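PDB 3HFT: WbmS, polysaccharide deacetylase involved in O-antigen biosynthesis from Bordetella bronchiseptica, which probably removes acetyl groups from a polysaccharide during O-antigen biosynthesis, as a zinc-binding member of the polysaccharide deacetylase family. Local coordinates for residues V152-A156 against L184-E188; P174-E178 against Y195-P199; D190-D194 against L253-I257; R221-S225 against R237-T241. All coordinates share one frame. Numbering follows the deposited sequence.

Contact 1 (V152-A156 against L184-E188). With EDO (1,2-ethanediol), chain G.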
loop_
_atom_site.group_PDB
_atom_site.type_symbol
_atom_site.label_atom_id
_atom_site.label_comp_id
_atom_site.label_asym_id
_atom_site.label_seq_id
_atom_site.Cartn_x
_atom_site.Cartn_y
_atom_site.Cartn_z
ATOM N N VAL A 152 1.615 7.590 1.018
ATOM C CA VAL A 152 0.687 8.248 1.910
ATOM C C VAL A 152 0.873 9.750 1.694
ATOM O O VAL A 152 1.918 10.300 2.000
ATOM C CB VAL A 152 0.974 7.900 3.401
ATOM C CG1 VAL A 152 -0.011 8.657 4.287
ATOM C CG2 VAL A 152 0.907 6.364 3.626
ATOM N N PRO A 153 -0.139 10.427 1.163
ATOM C CA PRO A 153 0.024 11.843 0.835
ATOM C C PRO A 153 0.436 12.728 1.995
ATOM O O PRO A 153 -0.039 12.565 3.121
ATOM C CB PRO A 153 -1.363 12.255 0.326
ATOM C CG PRO A 153 -2.007 10.980 -0.106
ATOM C CD PRO A 153 -1.464 9.903 0.789
ATOM N N TRP A 154 1.322 13.666 1.716
ATOM C CA TRP A 154 1.793 14.627 2.705
ATOM C C TRP A 154 0.684 15.377 3.424
ATOM O O TRP A 154 0.900 15.879 4.541
ATOM C CB TRP A 154 2.732 15.662 2.032
ATOM C CG TRP A 154 2.047 16.547 1.111
ATOM C CD1 TRP A 154 1.866 16.362 -0.229
ATOM C CD2 TRP A 154 1.382 17.765 1.436
ATOM N NE1 TRP A 154 1.140 17.400 -0.752
ATOM C CE2 TRP A 154 0.816 18.261 0.256
ATOM C CE3 TRP A 154 1.191 18.479 2.624
ATOM C CZ2 TRP A 154 0.089 19.425 0.220
ATOM C CZ3 TRP A 154 0.494 19.644 2.573
ATOM C CH2 TRP A 154 -0.059 20.106 1.383
ATOM N N ASP A 155 -0.485 15.483 2.792
ATOM C CA ASP A 155 -1.593 16.247 3.355
ATOM C C ASP A 155 -2.665 15.368 4.002
ATOM O O ASP A 155 -3.741 15.846 4.349
ATOM C CB ASP A 155 -2.211 17.198 2.326
ATOM C CG ASP A 155 -2.815 16.485 1.131
ATOM O OD1 ASP A 155 -2.555 15.294 0.950
ATOM O OD2 ASP A 155 -3.538 17.156 0.344
ATOM N N ALA A 156 -2.370 14.090 4.187
ATOM C CA ALA A 156 -3.297 13.166 4.859
ATOM C C ALA A 156 -3.367 13.355 6.387
ATOM O O ALA A 156 -4.218 12.766 7.059
ATOM C CB ALA A 156 -2.898 11.676 4.491
ATOM N N LEU A 184 -2.513 15.451 -10.223
ATOM C CA LEU A 184 -3.848 14.866 -10.008
ATOM C C LEU A 184 -4.559 15.428 -8.772
ATOM O O LEU A 184 -5.768 15.606 -8.787
ATOM C CB LEU A 184 -3.742 13.352 -9.891
ATOM C CG LEU A 184 -3.283 12.642 -11.166
ATOM C CD1 LEU A 184 -2.705 11.272 -10.817
ATOM C CD2 LEU A 184 -4.409 12.566 -12.160
ATOM N N TYR A 185 -3.824 15.707 -7.698
ATOM C CA TYR A 185 -4.404 16.293 -6.500
ATOM C C TYR A 185 -4.453 17.847 -6.517
ATOM O O TYR A 185 -4.958 18.465 -5.580
ATOM C CB TYR A 185 -3.582 15.877 -5.293
ATOM C CG TYR A 185 -3.846 14.508 -4.707
ATOM C CD1 TYR A 185 -5.108 14.153 -4.217
ATOM C CD2 TYR A 185 -2.783 13.614 -4.495
ATOM C CE1 TYR A 185 -5.311 12.904 -3.601
ATOM C CE2 TYR A 185 -2.989 12.378 -3.873
ATOM C CZ TYR A 185 -4.251 12.046 -3.417
ATOM O OH TYR A 185 -4.439 10.832 -2.790
ATOM N N ASP A 186 -3.910 18.467 -7.555
ATOM C CA ASP A 186 -3.810 19.925 -7.630
ATOM C C ASP A 186 -2.977 20.527 -6.495
ATOM O O ASP A 186 -3.320 21.569 -5.959
ATOM C CB ASP A 186 -5.203 20.563 -7.662
ATOM C CG ASP A 186 -5.221 21.859 -8.419
ATOM O OD1 ASP A 186 -4.253 22.127 -9.182
ATOM O OD2 ASP A 186 -6.192 22.623 -8.228
ATOM N N TRP A 187 -1.894 19.855 -6.115
ATOM C CA TRP A 187 -0.932 20.417 -5.184
ATOM C C TRP A 187 -0.115 21.497 -5.887
ATOM O O TRP A 187 0.030 21.464 -7.097
ATOM C CB TRP A 187 0.002 19.346 -4.688
ATOM C CG TRP A 187 -0.696 18.316 -3.863
ATOM C CD1 TRP A 187 -1.833 18.481 -3.144
ATOM C CD2 TRP A 187 -0.230 17.002 -3.595
ATOM N NE1 TRP A 187 -2.142 17.311 -2.458
ATOM C CE2 TRP A 187 -1.168 16.389 -2.729
ATOM C CE3 TRP A 187 0.884 16.274 -3.995
ATOM C CZ2 TRP A 187 -1.017 15.096 -2.275
ATOM C CZ3 TRP A 187 1.019 14.977 -3.542
ATOM C CH2 TRP A 187 0.072 14.404 -2.708
ATOM N N GLU A 188 0.411 22.444 -5.116
ATOM C CA GLU A 188 1.130 23.604 -5.660
ATOM C C GLU A 188 2.575 23.309 -6.024
ATOM O O GLU A 188 3.279 22.600 -5.295
ATOM C CB GLU A 188 1.139 24.714 -4.628
ATOM C CG GLU A 188 -0.245 25.164 -4.172
ATOM C CD GLU A 188 -0.211 26.269 -3.087
ATOM O OE1 GLU A 188 0.891 26.777 -2.748
ATOM O OE2 GLU A 188 -1.303 26.611 -2.569
HETATM C C1 EDO G . -5.014 13.782 -0.430
HETATM O O1 EDO G . -4.942 13.508 0.955
HETATM C C2 EDO G . -5.794 15.083 -0.577
HETATM O O2 EDO G . -4.922 16.106 -1.086
#

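Contact 2 (P174-E178 against Y195-P199)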
loop_
_atom_site.group_PDB
_atom_site.type_symbol
_atom_site.label_atom_id
_atom_site.label_comp_id
_atom_site.label_asym_id
_atom_site.label_seq_id
_atom_site.Cartn_x
_atom_site.Cartn_y
_atom_site.Cartn_z
ATOM N N PRO A 174 7.411 4.542 3.308
ATOM C CA PRO A 174 6.305 5.229 2.654
ATOM C C PRO A 174 6.771 6.567 2.081
ATOM O O PRO A 174 7.666 7.188 2.647
ATOM C CB PRO A 174 5.343 5.480 3.803
ATOM C CG PRO A 174 6.244 5.730 4.965
ATOM C CD PRO A 174 7.378 4.737 4.763
ATOM N N TYR A 175 6.144 7.017 0.995
ATOM C CA TYR A 175 6.507 8.288 0.394
ATOM C C TYR A 175 5.309 9.183 0.271
ATOM O O TYR A 175 4.165 8.714 0.289
ATOM C CB TYR A 175 7.246 8.122 -0.927
ATOM C CG TYR A 175 6.504 7.663 -2.157
ATOM C CD1 TYR A 175 6.203 6.319 -2.365
ATOM C CD2 TYR A 175 6.219 8.546 -3.156
ATOM C CE1 TYR A 175 5.594 5.891 -3.526
ATOM C CE2 TYR A 175 5.636 8.127 -4.344
ATOM C CZ TYR A 175 5.327 6.799 -4.524
ATOM O OH TYR A 175 4.786 6.367 -5.720
ATOM N N LEU A 176 5.581 10.488 0.285
ATOM C CA LEU A 176 4.522 11.462 0.535
ATOM C C LEU A 176 4.236 12.516 -0.556
ATOM O O LEU A 176 3.295 13.303 -0.441
ATOM C CB LEU A 176 4.810 12.161 1.882
ATOM C CG LEU A 176 6.162 12.846 2.181
ATOM C CD1 LEU A 176 6.585 13.885 1.118
ATOM C CD2 LEU A 176 6.153 13.456 3.608
ATOM N N TRP A 177 5.025 12.499 -1.617
ATOM C CA TRP A 177 4.884 13.452 -2.716
ATOM C C TRP A 177 5.408 12.834 -4.004
ATOM O O TRP A 177 6.418 12.096 -3.994
ATOM C CB TRP A 177 5.630 14.750 -2.389
ATOM C CG TRP A 177 5.285 15.918 -3.320
ATOM C CD1 TRP A 177 4.443 16.957 -3.041
ATOM C CD2 TRP A 177 5.870 16.214 -4.598
ATOM N NE1 TRP A 177 4.407 17.840 -4.096
ATOM C CE2 TRP A 177 5.274 17.409 -5.063
ATOM C CE3 TRP A 177 6.771 15.545 -5.433
ATOM C CZ2 TRP A 177 5.587 17.978 -6.317
ATOM C CZ3 TRP A 177 7.089 16.113 -6.670
ATOM C CH2 TRP A 177 6.483 17.305 -7.101
ATOM N N GLU A 178 4.699 13.099 -5.106
ATOM C CA GLU A 178 5.072 12.606 -6.438
ATOM C C GLU A 178 4.585 13.644 -7.450
ATOM O O GLU A 178 3.496 14.246 -7.291
ATOM C CB GLU A 178 4.499 11.215 -6.701
ATOM C CG GLU A 178 4.768 10.641 -8.090
ATOM C CD GLU A 178 4.234 9.240 -8.262
ATOM O OE1 GLU A 178 4.242 8.466 -7.265
ATOM O OE2 GLU A 178 3.799 8.909 -9.394
ATOM N N TYR A 195 5.819 22.766 2.000
ATOM C CA TYR A 195 4.539 22.445 2.656
ATOM C C TYR A 195 4.394 20.990 3.105
ATOM O O TYR A 195 3.685 20.684 4.063
ATOM C CB TYR A 195 3.374 22.838 1.742
ATOM C CG TYR A 195 3.377 22.253 0.337
ATOM C CD1 TYR A 195 2.981 20.950 0.106
ATOM C CD2 TYR A 195 3.672 23.043 -0.768
ATOM C CE1 TYR A 195 2.963 20.409 -1.178
ATOM C CE2 TYR A 195 3.643 22.525 -2.050
ATOM C CZ TYR A 195 3.274 21.185 -2.249
ATOM O OH TYR A 195 3.235 20.644 -3.521
ATOM N N TRP A 196 5.085 20.105 2.406
ATOM C CA TRP A 196 5.015 18.673 2.630
ATOM C C TRP A 196 5.950 18.166 3.724
ATOM O O TRP A 196 5.823 17.006 4.168
ATOM C CB TRP A 196 5.376 17.965 1.295
ATOM C CG TRP A 196 6.561 18.586 0.660
ATOM C CD1 TRP A 196 6.557 19.559 -0.276
ATOM C CD2 TRP A 196 7.935 18.336 0.978
ATOM N NE1 TRP A 196 7.850 19.946 -0.566
ATOM C CE2 TRP A 196 8.714 19.183 0.173
ATOM C CE3 TRP A 196 8.577 17.470 1.861
ATOM C CZ2 TRP A 196 10.110 19.237 0.264
ATOM C CZ3 TRP A 196 9.954 17.510 1.938
ATOM C CH2 TRP A 196 10.708 18.372 1.131
ATOM N N TYR A 197 6.884 19.022 4.162
ATOM C CA TYR A 197 7.986 18.624 5.027
ATOM C C TYR A 197 7.574 18.240 6.436
ATOM O O TYR A 197 6.863 18.981 7.111
ATOM C CB TYR A 197 9.055 19.744 5.086
ATOM C CG TYR A 197 10.270 19.356 5.900
ATOM C CD1 TYR A 197 11.137 18.349 5.466
ATOM C CD2 TYR A 197 10.539 19.972 7.118
ATOM C CE1 TYR A 197 12.271 17.975 6.235
ATOM C CE2 TYR A 197 11.661 19.613 7.887
ATOM C CZ TYR A 197 12.512 18.612 7.441
ATOM O OH TYR A 197 13.595 18.269 8.221
ATOM N N GLN A 198 8.070 17.093 6.881
ATOM C CA GLN A 198 7.890 16.603 8.219
ATOM C C GLN A 198 9.251 16.602 8.954
ATOM O O GLN A 198 10.126 15.750 8.685
ATOM C CB GLN A 198 7.330 15.175 8.178
ATOM C CG GLN A 198 6.114 15.014 7.256
ATOM C CD GLN A 198 5.414 13.694 7.420
ATOM O OE1 GLN A 198 5.920 12.776 8.092
ATOM N NE2 GLN A 198 4.215 13.588 6.823
ATOM N N PRO A 199 9.451 17.549 9.874
ATOM C CA PRO A 199 10.722 17.521 10.610
ATOM C C PRO A 199 10.802 16.302 11.481
ATOM O O PRO A 199 11.896 15.898 11.905
ATOM C CB PRO A 199 10.652 18.770 11.480
ATOM C CG PRO A 199 9.275 19.207 11.467
ATOM C CD PRO A 199 8.578 18.646 10.312
#

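Contact 3 (D190-D194 against L253-I257)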
loop_
_atom_site.group_PDB
_atom_site.type_symbol
_atom_site.label_atom_id
_atom_site.label_comp_id
_atom_site.label_asym_id
_atom_site.label_seq_id
_atom_site.Cartn_x
_atom_site.Cartn_y
_atom_site.Cartn_z
ATOM N N ASP A 190 4.485 26.071 -6.869
ATOM C CA ASP A 190 5.086 27.399 -6.628
ATOM C C ASP A 190 4.901 27.955 -5.224
ATOM O O ASP A 190 4.814 29.169 -5.038
ATOM C CB ASP A 190 4.507 28.423 -7.611
ATOM C CG ASP A 190 2.983 28.559 -7.492
ATOM O OD1 ASP A 190 2.331 27.702 -6.810
ATOM O OD2 ASP A 190 2.436 29.516 -8.104
ATOM N N SER A 191 4.832 27.093 -4.239
ATOM C CA SER A 191 4.809 27.528 -2.844
ATOM C C SER A 191 6.180 28.092 -2.449
ATOM O O SER A 191 7.207 27.693 -2.986
ATOM C CB SER A 191 4.445 26.346 -1.934
ATOM O OG SER A 191 4.352 26.784 -0.587
ATOM N N THR A 192 6.194 29.029 -1.511
ATOM C CA THR A 192 7.445 29.585 -1.002
ATOM C C THR A 192 8.057 28.774 0.159
ATOM O O THR A 192 9.089 29.148 0.721
ATOM C CB THR A 192 7.220 31.027 -0.493
ATOM O OG1 THR A 192 6.211 31.012 0.527
ATOM C CG2 THR A 192 6.775 31.930 -1.637
ATOM N N PHE A 193 7.421 27.674 0.541
ATOM C CA PHE A 193 7.951 26.849 1.608
ATOM C C PHE A 193 7.630 25.380 1.326
ATOM O O PHE A 193 6.774 25.063 0.495
ATOM C CB PHE A 193 7.374 27.283 2.941
ATOM C CG PHE A 193 5.902 27.025 3.090
ATOM C CD1 PHE A 193 4.978 27.822 2.457
ATOM C CD2 PHE A 193 5.445 25.993 3.907
ATOM C CE1 PHE A 193 3.607 27.583 2.618
ATOM C CE2 PHE A 193 4.088 25.750 4.076
ATOM C CZ PHE A 193 3.163 26.545 3.429
ATOM N N ASP A 194 8.331 24.501 2.023
ATOM C CA ASP A 194 8.198 23.082 1.819
ATOM C C ASP A 194 6.993 22.582 2.596
ATOM O O ASP A 194 7.120 22.022 3.694
ATOM C CB ASP A 194 9.484 22.399 2.278
ATOM C CG ASP A 194 10.688 22.742 1.386
ATOM O OD1 ASP A 194 10.500 23.059 0.183
ATOM O OD2 ASP A 194 11.834 22.664 1.885
ATOM N N LEU A 253 15.909 21.992 -3.844
ATOM C CA LEU A 253 17.364 21.831 -3.776
ATOM C C LEU A 253 18.031 23.102 -3.248
ATOM O O LEU A 253 18.856 23.037 -2.324
ATOM C CB LEU A 253 17.940 21.459 -5.159
ATOM C CG LEU A 253 17.616 20.054 -5.697
ATOM C CD1 LEU A 253 17.980 19.894 -7.184
ATOM C CD2 LEU A 253 18.270 18.964 -4.814
ATOM N N ALA A 254 17.674 24.252 -3.827
ATOM C CA ALA A 254 18.260 25.540 -3.427
ATOM C C ALA A 254 18.024 25.844 -1.954
ATOM O O ALA A 254 18.914 26.294 -1.277
ATOM C CB ALA A 254 17.712 26.692 -4.313
ATOM N N ARG A 255 16.821 25.605 -1.465
ATOM C CA ARG A 255 16.508 25.849 -0.081
ATOM C C ARG A 255 17.173 24.911 0.893
ATOM O O ARG A 255 17.223 25.236 2.068
ATOM C CB ARG A 255 15.048 25.574 0.187
ATOM C CG ARG A 255 14.080 26.523 -0.357
ATOM C CD ARG A 255 12.713 26.106 0.162
ATOM N NE ARG A 255 11.729 26.874 -0.565
ATOM C CZ ARG A 255 10.831 26.372 -1.388
ATOM N NH1 ARG A 255 10.739 25.057 -1.560
ATOM N NH2 ARG A 255 9.989 27.199 -2.006
ATOM N N ASN A 256 17.577 23.721 0.453
ATOM C CA ASN A 256 18.004 22.678 1.396
ATOM C C ASN A 256 19.469 22.253 1.306
ATOM O O ASN A 256 19.910 21.434 2.092
ATOM C CB ASN A 256 17.097 21.467 1.251
ATOM C CG ASN A 256 15.717 21.721 1.814
ATOM O OD1 ASN A 256 15.564 21.866 3.027
ATOM N ND2 ASN A 256 14.713 21.791 0.949
ATOM N N ILE A 257 20.231 22.795 0.374
ATOM C CA ILE A 257 21.639 22.430 0.323
ATOM C C ILE A 257 22.387 23.436 1.166
ATOM O O ILE A 257 21.836 24.489 1.507
ATOM C CB ILE A 257 22.246 22.367 -1.109
ATOM C CG1 ILE A 257 22.151 23.712 -1.827
ATOM C CG2 ILE A 257 21.612 21.229 -1.914
ATOM C CD1 ILE A 257 22.691 23.677 -3.260
ATOM O OXT ILE A 257 23.550 23.211 1.506
#

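Contact 4 (R221-S225 against R237-T241)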
loop_
_atom_site.group_PDB
_atom_site.type_symbol
_atom_site.label_atom_id
_atom_site.label_comp_id
_atom_site.label_asym_id
_atom_site.label_seq_id
_atom_site.Cartn_x
_atom_site.Cartn_y
_atom_site.Cartn_z
ATOM N N ARG A 221 -0.197 18.570 -20.629
ATOM C CA ARG A 221 1.026 18.917 -21.367
ATOM C C ARG A 221 1.749 17.622 -21.738
ATOM O O ARG A 221 2.168 17.410 -22.883
ATOM C CB ARG A 221 1.942 19.811 -20.516
ATOM C CG ARG A 221 3.263 20.237 -21.185
ATOM C CD ARG A 221 4.220 21.011 -20.266
ATOM N NE ARG A 221 3.640 22.308 -19.922
ATOM C CZ ARG A 221 3.665 23.376 -20.705
ATOM N NH1 ARG A 221 4.234 23.338 -21.898
ATOM N NH2 ARG A 221 3.077 24.491 -20.286
ATOM N N TYR A 222 1.825 16.711 -20.777
ATOM C CA TYR A 222 2.452 15.429 -20.976
ATOM C C TYR A 222 1.740 14.634 -22.065
ATOM O O TYR A 222 2.377 14.080 -22.971
ATOM C CB TYR A 222 2.460 14.685 -19.648
ATOM C CG TYR A 222 2.901 13.271 -19.769
ATOM C CD1 TYR A 222 4.254 12.951 -19.829
ATOM C CD2 TYR A 222 1.972 12.235 -19.821
ATOM C CE1 TYR A 222 4.682 11.642 -19.935
ATOM C CE2 TYR A 222 2.389 10.919 -19.957
ATOM C CZ TYR A 222 3.748 10.630 -19.997
ATOM O OH TYR A 222 4.187 9.331 -20.136
ATOM N N GLU A 223 0.420 14.589 -22.004
ATOM C CA GLU A 223 -0.345 13.863 -23.009
ATOM C C GLU A 223 -0.290 14.522 -24.389
ATOM O O GLU A 223 -0.178 13.822 -25.393
ATOM C CB GLU A 223 -1.794 13.689 -22.560
ATOM C CG GLU A 223 -1.974 12.768 -21.350
ATOM C CD GLU A 223 -1.569 11.320 -21.633
ATOM O OE1 GLU A 223 -1.749 10.881 -22.804
ATOM O OE2 GLU A 223 -1.075 10.623 -20.684
ATOM N N ASP A 224 -0.366 15.848 -24.451
ATOM C CA ASP A 224 -0.304 16.559 -25.728
ATOM C C ASP A 224 1.027 16.392 -26.458
ATOM O O ASP A 224 1.070 16.491 -27.678
ATOM C CB ASP A 224 -0.528 18.065 -25.549
ATOM C CG ASP A 224 -1.967 18.438 -25.205
ATOM O OD1 ASP A 224 -2.851 17.576 -25.285
ATOM O OD2 ASP A 224 -2.185 19.619 -24.839
ATOM N N SER A 225 2.104 16.198 -25.707
ATOM C CA SER A 225 3.445 16.131 -26.249
ATOM C C SER A 225 3.939 14.700 -26.509
ATOM O O SER A 225 5.110 14.509 -26.841
ATOM C CB SER A 225 4.402 16.781 -25.259
ATOM O OG SER A 225 4.386 16.136 -23.975
ATOM N N ARG A 237 10.990 22.506 -26.577
ATOM C CA ARG A 237 10.004 23.544 -26.924
ATOM C C ARG A 237 8.725 23.402 -26.066
ATOM O O ARG A 237 7.989 24.350 -25.889
ATOM C CB ARG A 237 9.641 23.487 -28.398
ATOM C CG ARG A 237 10.801 23.815 -29.347
ATOM C CD ARG A 237 10.365 23.867 -30.738
ATOM N NE ARG A 237 9.385 24.929 -30.954
ATOM C CZ ARG A 237 8.582 24.977 -32.010
ATOM N NH1 ARG A 237 8.695 24.092 -32.989
ATOM N NH2 ARG A 237 7.678 25.926 -32.121
ATOM N N TRP A 238 8.486 22.212 -25.549
ATOM C CA TRP A 238 7.337 21.947 -24.685
ATOM C C TRP A 238 7.585 22.197 -23.200
ATOM O O TRP A 238 6.671 22.014 -22.394
ATOM C CB TRP A 238 6.880 20.510 -24.854
ATOM C CG TRP A 238 6.300 20.236 -26.168
ATOM C CD1 TRP A 238 6.957 19.939 -27.311
ATOM C CD2 TRP A 238 4.919 20.185 -26.463
ATOM N NE1 TRP A 238 6.060 19.696 -28.314
ATOM C CE2 TRP A 238 4.793 19.847 -27.814
ATOM C CE3 TRP A 238 3.762 20.380 -25.696
ATOM C CZ2 TRP A 238 3.563 19.721 -28.427
ATOM C CZ3 TRP A 238 2.553 20.261 -26.295
ATOM C CH2 TRP A 238 2.447 19.913 -27.630
ATOM N N ARG A 239 8.774 22.653 -22.832
ATOM C CA ARG A 239 9.033 22.946 -21.406
ATOM C C ARG A 239 8.194 24.128 -20.895
ATOM O O ARG A 239 8.222 25.229 -21.455
ATOM C CB ARG A 239 10.516 23.252 -21.160
ATOM C CG ARG A 239 10.863 23.460 -19.684
ATOM C CD ARG A 239 12.363 23.613 -19.485
ATOM N NE ARG A 239 13.012 22.318 -19.646
ATOM C CZ ARG A 239 14.320 22.112 -19.703
ATOM N NH1 ARG A 239 15.175 23.109 -19.626
ATOM N NH2 ARG A 239 14.779 20.890 -19.882
ATOM N N ASN A 240 7.436 23.881 -19.843
ATOM C CA ASN A 240 6.628 24.891 -19.168
ATOM C C ASN A 240 7.517 25.970 -18.633
ATOM O O ASN A 240 8.511 25.672 -18.011
ATOM C CB ASN A 240 5.863 24.210 -18.034
ATOM C CG ASN A 240 5.165 25.161 -17.099
ATOM O OD1 ASN A 240 4.752 26.268 -17.484
ATOM N ND2 ASN A 240 4.987 24.705 -15.857
ATOM N N THR A 241 7.181 27.228 -18.898
ATOM C CA THR A 241 7.975 28.355 -18.415
ATOM C C THR A 241 7.440 28.930 -17.090
ATOM O O THR A 241 8.082 29.779 -16.478
ATOM C CB THR A 241 8.156 29.464 -19.500
ATOM O OG1 THR A 241 6.881 29.862 -19.994
ATOM C CG2 THR A 241 9.009 28.954 -20.648
#

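Contact 1 (V152-A156 against L184-E188)
A small aromatic pocket, filled here by a 1,2-ethanediol that probably came from the crystallisation liquor, opens between a type I beta turn, Pro153 to Ala156, and the C-terminal end of helix 179-185. A Schellman motif with positive phi at Asp186 ends that helix, and the chain then turns so that Trp187 faces the beta turn. The two tryptophans meet as an edge-to-face pair: the NE1 edge of Trp154 points at one face of Trp187, with Trp154 NE1 3.2 Å from Trp187 CD2 and the ring planes at 63°. Pro153 fills in beside them, its CB 3.9 Å from Trp187 CZ2 and its CG 4.1 Å from Tyr185 CE2. On the polar side Trp187 NE1 donates to Asp155 OD2 at 3.1 Å, although the position of that oxygen is less certain because it sits too close to the diol. The diol's O1 donates to Asp155 OD1 at 3.0 Å, while its C1 lies over a face of the Tyr185 ring, 3.3 Å from Tyr185 CE1. Tyr185 OH hydrogen-bonds Arg164 O of the second subunit, whose Trp163 also packs on Pro153, so the pocket borders the dimer interface. A carboxylate and an indole N-H beside aromatic rings can take up a small diol, as here, but this alone is no evidence of a natural ligand site.

Contact 2 (P174-E178 against Y195-P199)
Leu176, Trp177 and Trp196 make the greasy middle of this buried contact. Leu176 CD1 comes within 4.2 Å of Trp196 CE3, and Leu176 CD2 reaches the backbone, 3.6 Å from Trp196 O. The two indoles approach through their five-membered rings, Trp177 CD1 to Trp196 CD1 at 4.3 Å. Tyr195 completes an aromatic cluster: its ring meets Trp177 rim to rim, with Trp177 CD1 4.2 Å from Tyr195 CE1. The polar edge begins here, where Trp177 NE1 donates to Tyr195 OH at 3.1 Å and 154°, settling the one polar atom of a buried indole; the same hydroxyl also hydrogen-bonds Glu188 O. At another edge Gln198 NE2 passes 3.8 Å from Leu176 CD2, while the amide itself is bonded to Ile158 O and Leu160 N in a neighbouring loop. In the fold, Trp177 stands on strand 177-178, an outermost strand of the parallel sheet, paired with strand 203-207. The intervening chain, through helix 179-185 and the loop holding 195-199, forms a beta-alpha-beta crossover between these strands. Helix 245-256 closes over the cluster, its Phe248 stacking on Trp177 and its Leu252 touching Trp196.

Contact 3 (D190-D194 against L253-I257)
Arg255 stretches out from the last turn of its helix and lays one face of its guanidinium over Phe193 N, 3.6 Å from Arg255 NH2, while Thr192 C lies 3.3 Å from Arg255 NH2. The edge of the same group faces Ser191 O, which Arg255 NH2 meets at 3.0 Å in a weak hydrogen bond. Asp194 supplies the charge: its OD1 forms a salt bridge with Arg255 NH1 at 2.7 Å, short but poorly aligned as a hydrogen bond. The other carboxylate oxygen is better directed, since Asn256 ND2 donates to Asp194 OD2 at 3.2 Å and a nearly straight 171°. Two successive residues at the helix end thus grip both oxygens of a single aspartate. Asn256 ND2 also hydrogen-bonds Leu252 O, back in its own helix. Within the loop, Ser191 OG donates to Phe193 O at 3.2 Å. This surface contact ties the loop after helix 179-185 to the end of C-terminal helix 245-256. Behind it, Leu253 of that helix packs inward on Leu41 of strand 39-44 and on Ile60 and Ala63 of helix 50-63, while Asn256 touches Ile39.

Contact 4 (R221-S225 against R237-T241)
Trp238 adopts chi1 m with chi2 near 83°, which turns one face of its indole to Ser225, just past helix 219-224. Ser225 CB sits over the six-membered ring in a CH-pi contact, 3.8 Å from its centroid and 19° off the normal. The p rotamer of Ser225 keeps its hydroxyl off the indole: Ser225 OG lies 2.8 Å from Arg221 O and hydrogen-bonds His229. Asp224, in the m rotamer, brings its CB to 3.9 Å from Trp238 CZ3, while its carboxylate makes a salt bridge to Arg220. Arg221 runs out straight through chi1 and chi2, both t, then bends at chi3 (m). That bend places a face of its guanidinium over Asn240, Arg221 NE to Asn240 CB at 3.5 Å, and gives a weak hydrogen bond from Arg221 NH1 to Trp238 O at 2.8 Å. Its NE end has a salt-bridge partner in Glu217. Asn240, chi1 t, turns its amide to Ser242 OG and Ala243 O. The contact thus folds the loop that leads towards helix 245-256 back on helix 219-224, a dozen residues earlier in the chain, and Met214 of helix 209-214 packs against both Ser225 and Trp238.

Contact 2 is the buried one, contacts 1 and 4 are half covered, and contact 3 lies on the surface; the chemistry follows, from aromatic and aliphatic side chains in contact 2 to charge and amide pairing in contact 3. The other two mix the kinds: an indole pair with an indole-carboxylate bond in contact 1, CH-pi with an arginine-carbonyl bond in contact 4. Contacts 1 and 2 interlock, their segments alternating along the chain and touching, as where Val152 N lies 2.9 Å from Tyr175 O, a probable hydrogen bond. Contact 3 shares helix 245-256 with the cover over contact 2, and contact 4 is nested inside the loop it closes. Of the four, contact 1 meets the second subunit.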